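Local coordinates for translation initiation factor eIF-2B (Pyrococcus horikoshii, PDB 1VB5), which is the regulatory subunit of archaeal initiation factor 2B and probably takes part in exchanging GDP for GTP on initiation factor 2, at residues L39-R52 and A69-L81. Residues are numbered along the deposited sequence; the frame is centred on the assembly and turned at random.
Sequences LDESLLEDAIMELR and ARFIPVTNRRDIL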
ATOM      1  N   LEU B  39      -8.189 -10.934 -43.878  1.00 52.33           N
ATOM      2  CA  LEU B  39      -9.199 -11.919 -44.247  1.00 51.98           C
ATOM      3  C   LEU B  39     -10.161 -11.527 -45.359  1.00 52.52           C
ATOM      4  O   LEU B  39     -10.403 -10.344 -45.613  1.00 47.21           O
ATOM      5  CB  LEU B  39     -10.004 -12.320 -43.010  1.00 46.46           C
ATOM      6  CG  LEU B  39      -9.210 -12.950 -41.865  1.00 48.53           C
ATOM      7  CD1 LEU B  39     -10.158 -13.328 -40.746  1.00 48.97           C
ATOM      8  CD2 LEU B  39      -8.466 -14.177 -42.362  1.00 49.98           C
ATOM      9  N   ASP B  40     -10.707 -12.548 -46.018  1.00 55.28           N
ATOM     10  CA  ASP B  40     -11.673 -12.355 -47.091  1.00 57.64           C
ATOM     11  C   ASP B  40     -13.038 -12.148 -46.452  1.00 56.53           C
ATOM     12  O   ASP B  40     -13.283 -12.602 -45.332  1.00 54.32           O
ATOM     13  CB  ASP B  40     -11.727 -13.585 -48.009  1.00 63.79           C
ATOM     14  CG  ASP B  40     -10.434 -13.810 -48.775  1.00 69.13           C
ATOM     15  OD1 ASP B  40      -9.987 -12.881 -49.486  1.00 64.05           O
ATOM     16  OD2 ASP B  40      -9.870 -14.922 -48.671  1.00 72.17           O
ATOM     17  N   GLU B  41     -13.924 -11.469 -47.173  1.00 55.13           N
ATOM     18  CA  GLU B  41     -15.268 -11.185 -46.690  1.00 53.85           C
ATOM     19  C   GLU B  41     -15.975 -12.393 -46.071  1.00 51.08           C
ATOM     20  O   GLU B  41     -16.608 -12.275 -45.022  1.00 52.15           O
ATOM     21  CB  GLU B  41     -16.129 -10.643 -47.838  1.00 58.84           C
ATOM     22  CG  GLU B  41     -15.586  -9.381 -48.507  1.00 68.24           C
ATOM     23  CD  GLU B  41     -15.618  -8.165 -47.598  1.00 67.31           C
ATOM     24  OE1 GLU B  41     -14.974  -8.209 -46.529  1.00 75.43           O
ATOM     25  OE2 GLU B  41     -16.284  -7.166 -47.951  1.00 60.72           O
ATOM     26  N   SER B  42     -15.857 -13.548 -46.721  1.00 48.94           N
ATOM     27  CA  SER B  42     -16.516 -14.774 -46.269  1.00 50.07           C
ATOM     28  C   SER B  42     -16.078 -15.338 -44.918  1.00 49.30           C
ATOM     29  O   SER B  42     -16.819 -16.098 -44.297  1.00 51.53           O
ATOM     30  CB  SER B  42     -16.370 -15.866 -47.335  1.00 53.63           C
ATOM     31  OG  SER B  42     -15.011 -16.228 -47.517  1.00 57.13           O
ATOM     32  N   LEU B  43     -14.881 -14.984 -44.464  1.00 49.31           N
ATOM     33  CA  LEU B  43     -14.388 -15.485 -43.182  1.00 48.81           C
ATOM     34  C   LEU B  43     -14.401 -14.404 -42.104  1.00 49.93           C
ATOM     35  O   LEU B  43     -14.076 -14.665 -40.946  1.00 47.62           O
ATOM     36  CB  LEU B  43     -12.961 -16.013 -43.338  1.00 43.58           C
ATOM     37  CG  LEU B  43     -12.741 -17.212 -44.260  1.00 44.77           C
ATOM     38  CD1 LEU B  43     -11.256 -17.527 -44.324  1.00 43.69           C
ATOM     39  CD2 LEU B  43     -13.522 -18.411 -43.751  1.00 40.04           C
ATOM     40  N   LEU B  44     -14.794 -13.196 -42.495  1.00 44.24           N
ATOM     41  CA  LEU B  44     -14.817 -12.053 -41.595  1.00 47.06           C
ATOM     42  C   LEU B  44     -15.732 -12.170 -40.376  1.00 46.28           C
ATOM     43  O   LEU B  44     -15.319 -11.861 -39.259  1.00 46.77           O
ATOM     44  CB  LEU B  44     -15.174 -10.791 -42.382  1.00 42.74           C
ATOM     45  CG  LEU B  44     -14.710  -9.477 -41.753  1.00 50.65           C
ATOM     46  CD1 LEU B  44     -13.190  -9.495 -41.622  1.00 45.17           C
ATOM     47  CD2 LEU B  44     -15.161  -8.298 -42.612  1.00 47.38           C
ATOM     48  N   GLU B  45     -16.965 -12.617 -40.584  1.00 45.42           N
ATOM     49  CA  GLU B  45     -17.916 -12.731 -39.483  1.00 45.11           C
ATOM     50  C   GLU B  45     -17.469 -13.614 -38.322  1.00 45.13           C
ATOM     51  O   GLU B  45     -17.560 -13.202 -37.166  1.00 44.59           O
ATOM     52  CB  GLU B  45     -19.272 -13.200 -40.009  1.00 46.64           C
ATOM     53  CG  GLU B  45     -19.942 -12.184 -40.920  1.00 54.31           C
ATOM     54  CD  GLU B  45     -21.226 -12.700 -41.534  1.00 54.31           C
ATOM     55  OE1 GLU B  45     -22.213 -12.889 -40.793  1.00 58.34           O
ATOM     56  OE2 GLU B  45     -21.243 -12.921 -42.764  1.00 63.40           O
ATOM     57  N   ASP B  46     -16.992 -14.821 -38.611  1.00 46.38           N
ATOM     58  CA  ASP B  46     -16.546 -15.709 -37.538  1.00 46.68           C
ATOM     59  C   ASP B  46     -15.279 -15.190 -36.869  1.00 45.96           C
ATOM     60  O   ASP B  46     -15.102 -15.338 -35.659  1.00 46.71           O
ATOM     61  CB  ASP B  46     -16.297 -17.129 -38.061  1.00 48.86           C
ATOM     62  CG  ASP B  46     -17.566 -17.803 -38.544  1.00 55.03           C
ATOM     63  OD1 ASP B  46     -18.644 -17.530 -37.972  1.00 49.81           O
ATOM     64  OD2 ASP B  46     -17.482 -18.620 -39.486  1.00 59.52           O
ATOM     65  N   ALA B  47     -14.399 -14.582 -37.659  1.00 40.64           N
ATOM     66  CA  ALA B  47     -13.153 -14.040 -37.131  1.00 40.62           C
ATOM     67  C   ALA B  47     -13.443 -12.913 -36.143  1.00 42.66           C
ATOM     68  O   ALA B  47     -12.757 -12.773 -35.133  1.00 42.32           O
ATOM     69  CB  ALA B  47     -12.289 -13.525 -38.262  1.00 31.65           C
ATOM     70  N   ILE B  48     -14.457 -12.109 -36.442  1.00 39.93           N
ATOM     71  CA  ILE B  48     -14.831 -11.005 -35.570  1.00 40.23           C
ATOM     72  C   ILE B  48     -15.394 -11.552 -34.257  1.00 40.51           C
ATOM     73  O   ILE B  48     -15.172 -10.985 -33.187  1.00 38.74           O
ATOM     74  CB  ILE B  48     -15.874 -10.090 -36.252  1.00 35.61           C
ATOM     75  CG1 ILE B  48     -15.271  -9.489 -37.527  1.00 34.07           C
ATOM     76  CG2 ILE B  48     -16.299  -8.976 -35.305  1.00 28.66           C
ATOM     77  CD1 ILE B  48     -16.226  -8.618 -38.317  1.00 34.75           C
ATOM     78  N   MET B  49     -16.118 -12.662 -34.349  1.00 42.56           N
ATOM     79  CA  MET B  49     -16.699 -13.298 -33.170  1.00 46.97           C
ATOM     80  C   MET B  49     -15.583 -13.802 -32.265  1.00 44.95           C
ATOM     81  O   MET B  49     -15.648 -13.669 -31.044  1.00 41.63           O
ATOM     82  CB  MET B  49     -17.582 -14.474 -33.588  1.00 48.13           C
ATOM     83  CG  MET B  49     -18.828 -14.081 -34.355  1.00 58.37           C
ATOM     84  SD  MET B  49     -20.107 -13.417 -33.281  1.00 68.96           S
ATOM     85  CE  MET B  49     -21.199 -14.843 -33.168  1.00 68.81           C
ATOM     86  N   GLU B  50     -14.557 -14.383 -32.878  1.00 44.30           N
ATOM     87  CA  GLU B  50     -13.428 -14.913 -32.132  1.00 44.39           C
ATOM     88  C   GLU B  50     -12.578 -13.797 -31.534  1.00 39.60           C
ATOM     89  O   GLU B  50     -12.142 -13.894 -30.388  1.00 38.62           O
ATOM     90  CB  GLU B  50     -12.565 -15.801 -33.038  1.00 47.22           C
ATOM     91  CG  GLU B  50     -11.409 -16.480 -32.313  1.00 60.83           C
ATOM     92  CD  GLU B  50     -10.715 -17.534 -33.161  1.00 66.24           C
ATOM     93  OE1 GLU B  50     -10.157 -17.179 -34.221  1.00 69.45           O
ATOM     94  OE2 GLU B  50     -10.729 -18.721 -32.764  1.00 67.64           O
ATOM     95  N   LEU B  51     -12.342 -12.738 -32.306  1.00 36.12           N
ATOM     96  CA  LEU B  51     -11.541 -11.624 -31.814  1.00 36.94           C
ATOM     97  C   LEU B  51     -12.277 -10.912 -30.679  1.00 40.36           C
ATOM     98  O   LEU B  51     -11.653 -10.429 -29.736  1.00 41.25           O
ATOM     99  CB  LEU B  51     -11.225 -10.638 -32.944  1.00 33.09           C
ATOM    100  CG  LEU B  51     -10.280  -9.496 -32.555  1.00 33.64           C
ATOM    101  CD1 LEU B  51      -9.013 -10.068 -31.931  1.00 34.85           C
ATOM    102  CD2 LEU B  51      -9.940  -8.660 -33.780  1.00 30.69           C
ATOM    103  N   ARG B  52     -13.602 -10.848 -30.776  1.00 37.59           N
ATOM    104  CA  ARG B  52     -14.412 -10.223 -29.736  1.00 37.34           C
ATOM    105  C   ARG B  52     -14.070 -10.871 -28.398  1.00 43.24           C
ATOM    106  O   ARG B  52     -13.892 -10.192 -27.383  1.00 41.51           O
ATOM    107  CB  ARG B  52     -15.901 -10.441 -30.008  1.00 36.70           C
ATOM    108  CG  ARG B  52     -16.601  -9.332 -30.767  1.00 30.79           C
ATOM    109  CD  ARG B  52     -18.092  -9.620 -30.838  1.00 32.15           C
ATOM    110  NE  ARG B  52     -18.847  -8.487 -31.367  1.00 30.32           N
ATOM    111  CZ  ARG B  52     -20.173  -8.452 -31.461  1.00 32.04           C
ATOM    112  NH1 ARG B  52     -20.899  -9.487 -31.063  1.00 26.04           N
ATOM    113  NH2 ARG B  52     -20.773  -7.378 -31.960  1.00 30.70           N
ATOM    114  N   ALA B  69     -15.542  -4.510 -28.083  1.00 28.81           N
ATOM    115  CA  ALA B  69     -16.047  -5.728 -28.709  1.00 28.74           C
ATOM    116  C   ALA B  69     -17.499  -5.628 -29.171  1.00 31.25           C
ATOM    117  O   ALA B  69     -17.842  -6.122 -30.244  1.00 35.29           O
ATOM    118  CB  ALA B  69     -15.885  -6.905 -27.756  1.00 22.60           C
ATOM    119  N   ARG B  70     -18.353  -5.004 -28.366  1.00 26.73           N
ATOM    120  CA  ARG B  70     -19.759  -4.858 -28.735  1.00 30.02           C
ATOM    121  C   ARG B  70     -19.953  -3.763 -29.776  1.00 28.19           C
ATOM    122  O   ARG B  70     -20.967  -3.735 -30.469  1.00 29.02           O
ATOM    123  CB  ARG B  70     -20.620  -4.529 -27.510  1.00 32.30           C
ATOM    124  CG  ARG B  70     -20.606  -5.581 -26.414  1.00 41.28           C
ATOM    125  CD  ARG B  70     -20.880  -6.972 -26.956  1.00 45.18           C
ATOM    126  NE  ARG B  70     -21.082  -7.932 -25.875  1.00 53.53           N
ATOM    127  CZ  ARG B  70     -20.952  -9.248 -26.005  1.00 54.79           C
ATOM    128  NH1 ARG B  70     -20.611  -9.772 -27.177  1.00 59.78           N
ATOM    129  NH2 ARG B  70     -21.166 -10.039 -24.963  1.00 50.64           N
ATOM    130  N   PHE B  71     -18.985  -2.859 -29.872  1.00 27.97           N
ATOM    131  CA  PHE B  71     -19.061  -1.765 -30.831  1.00 27.81           C
ATOM    132  C   PHE B  71     -18.792  -2.266 -32.248  1.00 29.28           C
ATOM    133  O   PHE B  71     -19.398  -1.793 -33.210  1.00 28.35           O
ATOM    134  CB  PHE B  71     -18.048  -0.680 -30.476  1.00 29.36           C
ATOM    135  CG  PHE B  71     -18.244   0.599 -31.238  1.00 32.07           C
ATOM    136  CD1 PHE B  71     -19.274   1.473 -30.900  1.00 33.60           C
ATOM    137  CD2 PHE B  71     -17.413   0.922 -32.308  1.00 31.19           C
ATOM    138  CE1 PHE B  71     -19.475   2.655 -31.622  1.00 38.48           C
ATOM    139  CE2 PHE B  71     -17.607   2.100 -33.034  1.00 32.72           C
ATOM    140  CZ  PHE B  71     -18.638   2.967 -32.690  1.00 30.82           C
ATOM    141  N   ILE B  72     -17.873  -3.220 -32.371  1.00 30.86           N
ATOM    142  CA  ILE B  72     -17.535  -3.787 -33.671  1.00 31.28           C
ATOM    143  C   ILE B  72     -18.622  -4.777 -34.068  1.00 29.75           C
ATOM    144  O   ILE B  72     -18.835  -5.784 -33.401  1.00 28.86           O
ATOM    145  CB  ILE B  72     -16.154  -4.495 -33.638  1.00 30.45           C
ATOM    146  CG1 ILE B  72     -15.028  -3.463 -33.764  1.00 27.70           C
ATOM    147  CG2 ILE B  72     -16.035  -5.471 -34.804  1.00 30.04           C
ATOM    148  CD1 ILE B  72     -15.138  -2.291 -32.838  1.00 37.16           C
ATOM    149  N   PRO B  73     -19.332  -4.494 -35.170  1.00 29.93           N
ATOM    150  CA  PRO B  73     -20.406  -5.369 -35.645  1.00 31.61           C
ATOM    151  C   PRO B  73     -19.917  -6.661 -36.274  1.00 32.47           C
ATOM    152  O   PRO B  73     -18.825  -6.713 -36.839  1.00 33.43           O
ATOM    153  CB  PRO B  73     -21.129  -4.491 -36.659  1.00 33.73           C
ATOM    154  CG  PRO B  73     -19.993  -3.735 -37.278  1.00 27.90           C
ATOM    155  CD  PRO B  73     -19.178  -3.326 -36.057  1.00 31.39           C
ATOM    156  N   VAL B  74     -20.727  -7.707 -36.159  1.00 30.75           N
ATOM    157  CA  VAL B  74     -20.399  -8.987 -36.763  1.00 32.49           C
ATOM    158  C   VAL B  74     -20.933  -8.828 -38.185  1.00 37.22           C
ATOM    159  O   VAL B  74     -22.127  -9.001 -38.441  1.00 38.43           O
ATOM    160  CB  VAL B  74     -21.119 -10.148 -36.049  1.00 33.01           C
ATOM    161  CG1 VAL B  74     -20.838 -11.457 -36.770  1.00 33.16           C
ATOM    162  CG2 VAL B  74     -20.648 -10.237 -34.601  1.00 32.55           C
ATOM    163  N   THR B  75     -20.041  -8.466 -39.099  1.00 36.49           N
ATOM    164  CA  THR B  75     -20.409  -8.231 -40.489  1.00 37.29           C
ATOM    165  C   THR B  75     -19.387  -8.845 -41.437  1.00 39.89           C
ATOM    166  O   THR B  75     -18.291  -9.226 -41.021  1.00 37.68           O
ATOM    167  CB  THR B  75     -20.480  -6.717 -40.763  1.00 34.20           C
ATOM    168  OG1 THR B  75     -20.867  -6.480 -42.121  1.00 39.40           O
ATOM    169  CG2 THR B  75     -19.123  -6.081 -40.514  1.00 33.51           C
ATOM    170  N   ASN B  76     -19.751  -8.944 -42.713  1.00 40.15           N
ATOM    171  CA  ASN B  76     -18.845  -9.484 -43.723  1.00 40.35           C
ATOM    172  C   ASN B  76     -18.309  -8.335 -44.569  1.00 35.82           C
ATOM    173  O   ASN B  76     -17.605  -8.553 -45.556  1.00 39.07           O
ATOM    174  CB  ASN B  76     -19.560 -10.498 -44.626  1.00 42.38           C
ATOM    175  CG  ASN B  76     -20.827  -9.938 -45.254  1.00 48.57           C
ATOM    176  OD1 ASN B  76     -20.859  -8.795 -45.714  1.00 46.06           O
ATOM    177  ND2 ASN B  76     -21.876 -10.752 -45.286  1.00 45.97           N
ATOM    178  N   ARG B  77     -18.646  -7.112 -44.171  1.00 28.78           N
ATOM    179  CA  ARG B  77     -18.209  -5.919 -44.883  1.00 29.37           C
ATOM    180  C   ARG B  77     -16.908  -5.312 -44.358  1.00 33.19           C
ATOM    181  O   ARG B  77     -16.879  -4.671 -43.307  1.00 32.72           O
ATOM    182  CB  ARG B  77     -19.306  -4.853 -44.855  1.00 28.93           C
ATOM    183  CG  ARG B  77     -20.444  -5.116 -45.817  1.00 29.18           C
ATOM    184  CD  ARG B  77     -20.860  -3.816 -46.485  1.00 32.76           C
ATOM    185  NE  ARG B  77     -21.922  -3.138 -45.757  1.00 21.55           N
ATOM    186  CZ  ARG B  77     -22.187  -1.843 -45.862  1.00 22.21           C
ATOM    187  NH1 ARG B  77     -21.465  -1.073 -46.662  1.00 21.44           N
ATOM    188  NH2 ARG B  77     -23.178  -1.315 -45.164  1.00 30.52           N
ATOM    189  N   ARG B  78     -15.841  -5.504 -45.121  1.00 34.23           N
ATOM    190  CA  ARG B  78     -14.524  -4.993 -44.781  1.00 34.45           C
ATOM    191  C   ARG B  78     -14.587  -3.521 -44.406  1.00 36.35           C
ATOM    192  O   ARG B  78     -14.118  -3.117 -43.341  1.00 35.50           O
ATOM    193  CB  ARG B  78     -13.581  -5.165 -45.975  1.00 39.25           C
ATOM    194  CG  ARG B  78     -12.130  -4.805 -45.702  1.00 45.87           C
ATOM    195  CD  ARG B  78     -11.294  -4.896 -46.974  1.00 54.15           C
ATOM    196  NE  ARG B  78     -11.584  -6.109 -47.741  1.00 56.03           N
ATOM    197  CZ  ARG B  78     -11.433  -7.349 -47.280  1.00 56.45           C
ATOM    198  NH1 ARG B  78     -10.990  -7.555 -46.047  1.00 58.05           N
ATOM    199  NH2 ARG B  78     -11.730  -8.386 -48.052  1.00 56.00           N
ATOM    200  N   ASP B  79     -15.165  -2.724 -45.296  1.00 34.38           N
ATOM    201  CA  ASP B  79     -15.283  -1.288 -45.085  1.00 33.80           C
ATOM    202  C   ASP B  79     -16.059  -0.915 -43.819  1.00 33.88           C
ATOM    203  O   ASP B  79     -15.812   0.136 -43.227  1.00 36.86           O
ATOM    204  CB  ASP B  79     -15.935  -0.640 -46.311  1.00 37.31           C
ATOM    205  CG  ASP B  79     -17.271  -1.269 -46.659  1.00 42.07           C
ATOM    206  OD1 ASP B  79     -17.303  -2.487 -46.932  1.00 42.43           O
ATOM    207  OD2 ASP B  79     -18.289  -0.542 -46.657  1.00 48.96           O
ATOM    208  N   ILE B  80     -16.999  -1.759 -43.404  1.00 32.12           N
ATOM    209  CA  ILE B  80     -17.768  -1.468 -42.195  1.00 32.30           C
ATOM    210  C   ILE B  80     -16.890  -1.743 -40.973  1.00 33.40           C
ATOM    211  O   ILE B  80     -16.774  -0.908 -40.075  1.00 31.33           O
ATOM    212  CB  ILE B  80     -19.047  -2.333 -42.102  1.00 28.49           C
ATOM    213  CG1 ILE B  80     -19.986  -2.020 -43.275  1.00 34.53           C
ATOM    214  CG2 ILE B  80     -19.759  -2.067 -40.776  1.00 28.58           C
ATOM    215  CD1 ILE B  80     -20.551  -0.604 -43.278  1.00 25.74           C
ATOM    216  N   LEU B  81     -16.269  -2.919 -40.953  1.00 28.72           N
ATOM    217  CA  LEU B  81     -15.392  -3.303 -39.856  1.00 35.42           C
ATOM    218  C   LEU B  81     -14.360  -2.211 -39.609  1.00 37.11           C
ATOM    219  O   LEU B  81     -14.194  -1.741 -38.483  1.00 36.08           O
ATOM    220  CB  LEU B  81     -14.683  -4.619 -40.184  1.00 34.28           C
ATOM    221  CG  LEU B  81     -13.608  -5.106 -39.207  1.00 37.90           C
ATOM    222  CD1 LEU B  81     -14.138  -5.087 -37.780  1.00 33.56           C
ATOM    223  CD2 LEU B  81     -13.174  -6.506 -39.600  1.00 32.78           C
TER
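The carbonyl of L39 is met edge-on by R78: NH1 donates to O over 2.9 Å, nearly straight at 161°, and the same NH1 also bonds A36 O at the end of helix 21-38. E41, bent at chi2 (-68°), stacks its carboxylate on that guanidinium, OE1 over one face but offset toward the rim, the planes 25° apart. OE1 lies 3.6 Å from R78 NH2, a salt bridge of charge alone, while both carboxylate oxygens take weak bonds from R78 N at the start of helix 78-106. Next, L44 sets CD1 against L81 CD2 (3.6 Å). E45 runs beside N76, whose ND2 reaches OE2 weakly. One turn on, I48 sends CD1 tip to tip toward L81 and rests CG2 on I72 CG2, while M49 lies across V74 at about a right angle, SD 3.5 Å from CG2. R52, extended from CG to NE, gives NH2 to I72 O (2.9 Å) and NE, weakly, to A69 O (2.8 Å), with V74 CG2 over its guanidinium face. A leucine in its place would probably leave the carbonyls of A69, in the last turn of helix 63-71, and of I72, just beyond it, without these donors. Helix 41-58 thus packs along the linker joining helices 63-71 and 78-106, within the N-terminal helical bundle typical of eIF2B alpha/beta/delta-family subunits.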